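Long-range contact in BH2621 protein (PDB 2QML), which is probably an N-acyltransferase of the GNAT fold, related to the mycobactin synthase protein that acylates a lysine side chain during siderophore biosynthesis: residues 37-49 / 108-120. Residues are numbered along the deposited sequence; the frame is centred on the assembly and turned at random.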
# COMPACT_ATOMS: atom_id res chain seq x y z
N SER A 37 4.31 17.00 3.04
CA SER A 37 4.83 16.90 4.41
C SER A 37 5.19 15.44 4.76
O SER A 37 6.27 15.15 5.32
CB SER A 37 3.81 17.46 5.39
OG SER A 37 4.33 17.39 6.68
N TRP A 38 4.32 14.51 4.42
CA TRP A 38 4.61 13.09 4.68
C TRP A 38 5.86 12.60 3.95
O TRP A 38 6.65 11.83 4.53
CB TRP A 38 3.44 12.17 4.32
CG TRP A 38 2.17 12.45 5.06
CD1 TRP A 38 2.03 13.23 6.14
CD2 TRP A 38 0.89 11.83 4.86
NE1 TRP A 38 0.72 13.23 6.59
CE2 TRP A 38 0.01 12.36 5.83
CE3 TRP A 38 0.41 10.89 3.97
CZ2 TRP A 38 -1.33 12.00 5.91
CZ3 TRP A 38 -0.93 10.55 4.05
CH2 TRP A 38 -1.77 11.10 4.99
N MSE A 39 6.05 13.07 2.70
CA MSE A 39 7.21 12.75 1.90
C MSE A 39 8.53 13.31 2.45
O MSE A 39 9.58 12.90 1.98
CB MSE A 39 7.02 13.22 0.45
CG MSE A 39 5.99 12.41 -0.30
SE MSE A 39 6.13 10.44 -0.13
CE MSE A 39 4.76 9.90 -1.44
N HIS A 40 8.44 14.24 3.37
CA HIS A 40 9.60 14.79 4.04
C HIS A 40 9.85 14.13 5.42
O HIS A 40 10.75 14.51 6.14
CB HIS A 40 9.50 16.33 4.11
CG HIS A 40 9.84 16.99 2.81
ND1 HIS A 40 11.09 17.53 2.57
CD2 HIS A 40 9.13 17.16 1.67
CE1 HIS A 40 11.12 18.01 1.34
NE2 HIS A 40 9.96 17.78 0.76
N GLU A 41 9.06 13.14 5.80
CA GLU A 41 9.30 12.45 7.07
C GLU A 41 10.52 11.57 6.95
O GLU A 41 10.69 10.85 5.94
CB GLU A 41 8.08 11.61 7.46
CG GLU A 41 6.86 12.44 7.85
CD GLU A 41 6.97 13.10 9.20
OE1 GLU A 41 7.82 12.68 10.03
OE2 GLU A 41 6.20 14.03 9.43
N GLU A 42 11.33 11.52 8.00
CA GLU A 42 12.58 10.76 7.99
C GLU A 42 12.37 9.28 7.78
O GLU A 42 13.20 8.64 7.15
CB GLU A 42 13.43 11.00 9.25
CG GLU A 42 14.07 12.40 9.34
CD GLU A 42 14.97 12.76 8.15
OE1 GLU A 42 15.72 11.88 7.65
OE2 GLU A 42 14.92 13.93 7.71
N HIS A 43 11.26 8.71 8.27
CA HIS A 43 11.00 7.29 8.06
C HIS A 43 10.50 6.93 6.65
O HIS A 43 10.41 5.79 6.29
CB HIS A 43 10.01 6.77 9.12
CG HIS A 43 8.65 7.39 9.04
ND1 HIS A 43 8.36 8.61 9.62
CD2 HIS A 43 7.51 6.95 8.49
CE1 HIS A 43 7.10 8.91 9.39
NE2 HIS A 43 6.56 7.92 8.69
N VAL A 44 10.11 7.95 5.87
CA VAL A 44 9.59 7.76 4.54
C VAL A 44 10.64 8.00 3.44
O VAL A 44 10.71 7.22 2.48
CB VAL A 44 8.37 8.73 4.32
CG1 VAL A 44 7.89 8.74 2.85
CG2 VAL A 44 7.21 8.42 5.28
N ILE A 45 11.46 9.02 3.63
CA ILE A 45 12.45 9.49 2.64
C ILE A 45 13.29 8.35 2.03
O ILE A 45 13.40 8.25 0.82
CB ILE A 45 13.35 10.64 3.23
CG1 ILE A 45 12.53 11.89 3.43
CG2 ILE A 45 14.53 10.97 2.31
CD1 ILE A 45 13.25 12.96 4.24
N PRO A 46 13.87 7.47 2.87
CA PRO A 46 14.75 6.45 2.25
C PRO A 46 14.09 5.51 1.27
O PRO A 46 14.78 5.00 0.39
CB PRO A 46 15.25 5.63 3.46
CG PRO A 46 14.93 6.40 4.63
CD PRO A 46 13.78 7.30 4.32
N TYR A 47 12.79 5.30 1.42
CA TYR A 47 12.05 4.36 0.61
C TYR A 47 11.27 4.99 -0.54
O TYR A 47 10.99 4.33 -1.52
CB TYR A 47 11.11 3.58 1.55
CG TYR A 47 11.89 2.87 2.67
CD1 TYR A 47 12.91 1.99 2.34
CD2 TYR A 47 11.67 3.13 3.99
CE1 TYR A 47 13.67 1.34 3.32
CE2 TYR A 47 12.44 2.49 4.99
CZ TYR A 47 13.41 1.59 4.64
OH TYR A 47 14.21 0.94 5.56
N TRP A 48 10.92 6.25 -0.41
CA TRP A 48 10.12 6.97 -1.40
C TRP A 48 10.89 7.99 -2.21
O TRP A 48 10.56 8.21 -3.39
CB TRP A 48 8.88 7.58 -0.72
CG TRP A 48 7.83 6.53 -0.42
CD1 TRP A 48 7.76 5.69 0.67
CD2 TRP A 48 6.72 6.21 -1.23
NE1 TRP A 48 6.69 4.86 0.54
CE2 TRP A 48 6.01 5.18 -0.61
CE3 TRP A 48 6.23 6.70 -2.43
CZ2 TRP A 48 4.86 4.65 -1.14
CZ3 TRP A 48 5.10 6.19 -2.94
CH2 TRP A 48 4.44 5.17 -2.30
N LYS A 49 11.89 8.62 -1.59
CA LYS A 49 12.78 9.55 -2.27
C LYS A 49 12.02 10.70 -2.93
O LYS A 49 12.32 11.10 -4.06
CB LYS A 49 13.67 8.76 -3.26
CG LYS A 49 14.41 7.56 -2.59
CD LYS A 49 15.27 6.73 -3.56
CE LYS A 49 16.08 5.64 -2.84
NZ LYS A 49 15.26 4.46 -2.42
N ILE A 108 0.77 -3.16 -4.54
CA ILE A 108 0.50 -2.15 -3.54
C ILE A 108 1.77 -1.45 -3.08
O ILE A 108 2.84 -2.09 -2.90
CB ILE A 108 -0.25 -2.74 -2.32
CG1 ILE A 108 -0.82 -1.60 -1.42
CG2 ILE A 108 0.59 -3.81 -1.56
CD1 ILE A 108 -1.94 -0.76 -2.10
N HIS A 109 1.69 -0.13 -3.01
CA HIS A 109 2.72 0.69 -2.38
C HIS A 109 2.03 1.39 -1.21
O HIS A 109 0.84 1.74 -1.32
CB HIS A 109 3.35 1.73 -3.28
CG HIS A 109 3.98 1.18 -4.52
ND1 HIS A 109 5.11 0.38 -4.48
CD2 HIS A 109 3.76 1.46 -5.81
CE1 HIS A 109 5.49 0.12 -5.72
NE2 HIS A 109 4.65 0.70 -6.55
N LEU A 110 2.75 1.63 -0.11
CA LEU A 110 2.14 2.28 1.05
C LEU A 110 3.13 2.98 1.94
O LEU A 110 4.33 2.72 1.89
CB LEU A 110 1.39 1.23 1.88
CG LEU A 110 2.21 0.13 2.59
CD1 LEU A 110 2.67 0.60 4.01
CD2 LEU A 110 1.51 -1.22 2.72
N LEU A 111 2.62 3.90 2.75
CA LEU A 111 3.38 4.58 3.80
C LEU A 111 2.42 5.10 4.86
O LEU A 111 1.26 5.44 4.52
CB LEU A 111 4.21 5.73 3.22
CG LEU A 111 3.52 6.99 2.69
CD1 LEU A 111 3.19 8.07 3.77
CD2 LEU A 111 4.37 7.63 1.60
N ILE A 112 2.90 5.15 6.09
CA ILE A 112 2.28 5.86 7.20
C ILE A 112 3.05 7.17 7.29
O ILE A 112 4.27 7.19 7.39
CB ILE A 112 2.26 5.07 8.52
CG1 ILE A 112 1.25 3.91 8.42
CG2 ILE A 112 1.87 5.98 9.66
CD1 ILE A 112 1.16 3.00 9.70
N GLY A 113 2.33 8.28 7.23
CA GLY A 113 2.92 9.63 7.22
C GLY A 113 3.28 10.19 8.59
O GLY A 113 4.45 10.27 8.94
N PRO A 114 2.26 10.57 9.37
CA PRO A 114 2.54 11.17 10.68
C PRO A 114 3.16 10.20 11.66
O PRO A 114 2.72 9.04 11.81
CB PRO A 114 1.15 11.62 11.16
CG PRO A 114 0.31 11.57 10.00
CD PRO A 114 0.83 10.54 9.07
N GLN A 115 4.23 10.66 12.31
CA GLN A 115 4.92 9.87 13.32
C GLN A 115 4.00 9.39 14.42
O GLN A 115 4.21 8.28 14.94
CB GLN A 115 6.02 10.69 13.96
CG GLN A 115 7.13 10.95 13.00
CD GLN A 115 8.21 11.78 13.64
OE1 GLN A 115 8.61 11.54 14.78
NE2 GLN A 115 8.66 12.79 12.93
N GLU A 116 2.97 10.19 14.75
CA GLU A 116 2.03 9.84 15.81
C GLU A 116 1.18 8.61 15.49
O GLU A 116 0.41 8.16 16.33
CB GLU A 116 1.13 11.03 16.24
CG GLU A 116 0.01 11.58 15.27
CD GLU A 116 0.47 12.72 14.33
OE1 GLU A 116 1.69 12.92 14.11
OE2 GLU A 116 -0.40 13.43 13.81
N TYR A 117 1.28 8.10 14.26
CA TYR A 117 0.59 6.84 13.90
C TYR A 117 1.51 5.66 13.69
O TYR A 117 1.06 4.58 13.28
CB TYR A 117 -0.34 7.09 12.69
CG TYR A 117 -1.56 7.86 13.10
CD1 TYR A 117 -2.67 7.20 13.64
CD2 TYR A 117 -1.60 9.25 13.03
CE1 TYR A 117 -3.79 7.90 14.05
CE2 TYR A 117 -2.71 9.96 13.45
CZ TYR A 117 -3.79 9.29 13.98
OH TYR A 117 -4.90 10.00 14.40
N LEU A 118 2.79 5.84 14.00
CA LEU A 118 3.74 4.74 13.94
C LEU A 118 3.84 4.02 15.28
O LEU A 118 3.54 4.58 16.34
CB LEU A 118 5.13 5.25 13.58
CG LEU A 118 5.34 5.98 12.25
CD1 LEU A 118 6.76 6.61 12.23
CD2 LEU A 118 5.06 5.03 11.08
N GLY A 119 4.30 2.79 15.23
CA GLY A 119 4.60 2.01 16.42
C GLY A 119 3.44 1.53 17.21
O GLY A 119 3.60 1.12 18.35
N GLN A 120 2.25 1.53 16.63
CA GLN A 120 1.05 1.13 17.33
C GLN A 120 0.30 -0.05 16.72
O GLN A 120 -0.78 -0.37 17.16
CB GLN A 120 0.15 2.33 17.40
CG GLN A 120 0.78 3.41 18.28
CD GLN A 120 0.19 4.73 18.01
OE1 GLN A 120 -0.93 5.02 18.43
NE2 GLN A 120 0.95 5.58 17.32
O HOH W 1 5.08 13.58 11.91
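With chi1 near 64°, His43 tucks its CG between its own backbone N and carbonyl carbon, which turns the imidazole edge-on to the chain leaving strand 106-112; Leu111, with chi1 69°, brings CD2 against both the Trp48 indole and the selenium of Met39. His43 NE2 donates to Ile112 O at 2.7 Å, the oxygen lying almost in the ring plane. CD1 of Leu118 sits over the centre of one imidazole face, so bond and methyl together help to hold the ring's tilt. Trp48 takes Leu111 CD2 over one face of its indole, while its NE1 reaches Leu110 O in a weak bond of 3.5 Å. Gly113 CA and Pro114 CD pack over one face of Trp38. Glu41 OE1 accepts from Gln115 NE2 at 3.0 Å through its syn lone pair, the carboxylate and amide planes 77° apart; a water links Glu41 OE2 to Gln115 N. In GNAT enzymes the loop after this strand binds the acyl-CoA pyrophosphate, probably here too; glycerol on Leu110 N and His109 ND1 hints at a pocket alongside. His43 must carry a hydrogen on NE2; with Glu41 and Gln115 it joins the chain after helix 32-38 to the C-terminal end of strand 106-112 and that loop.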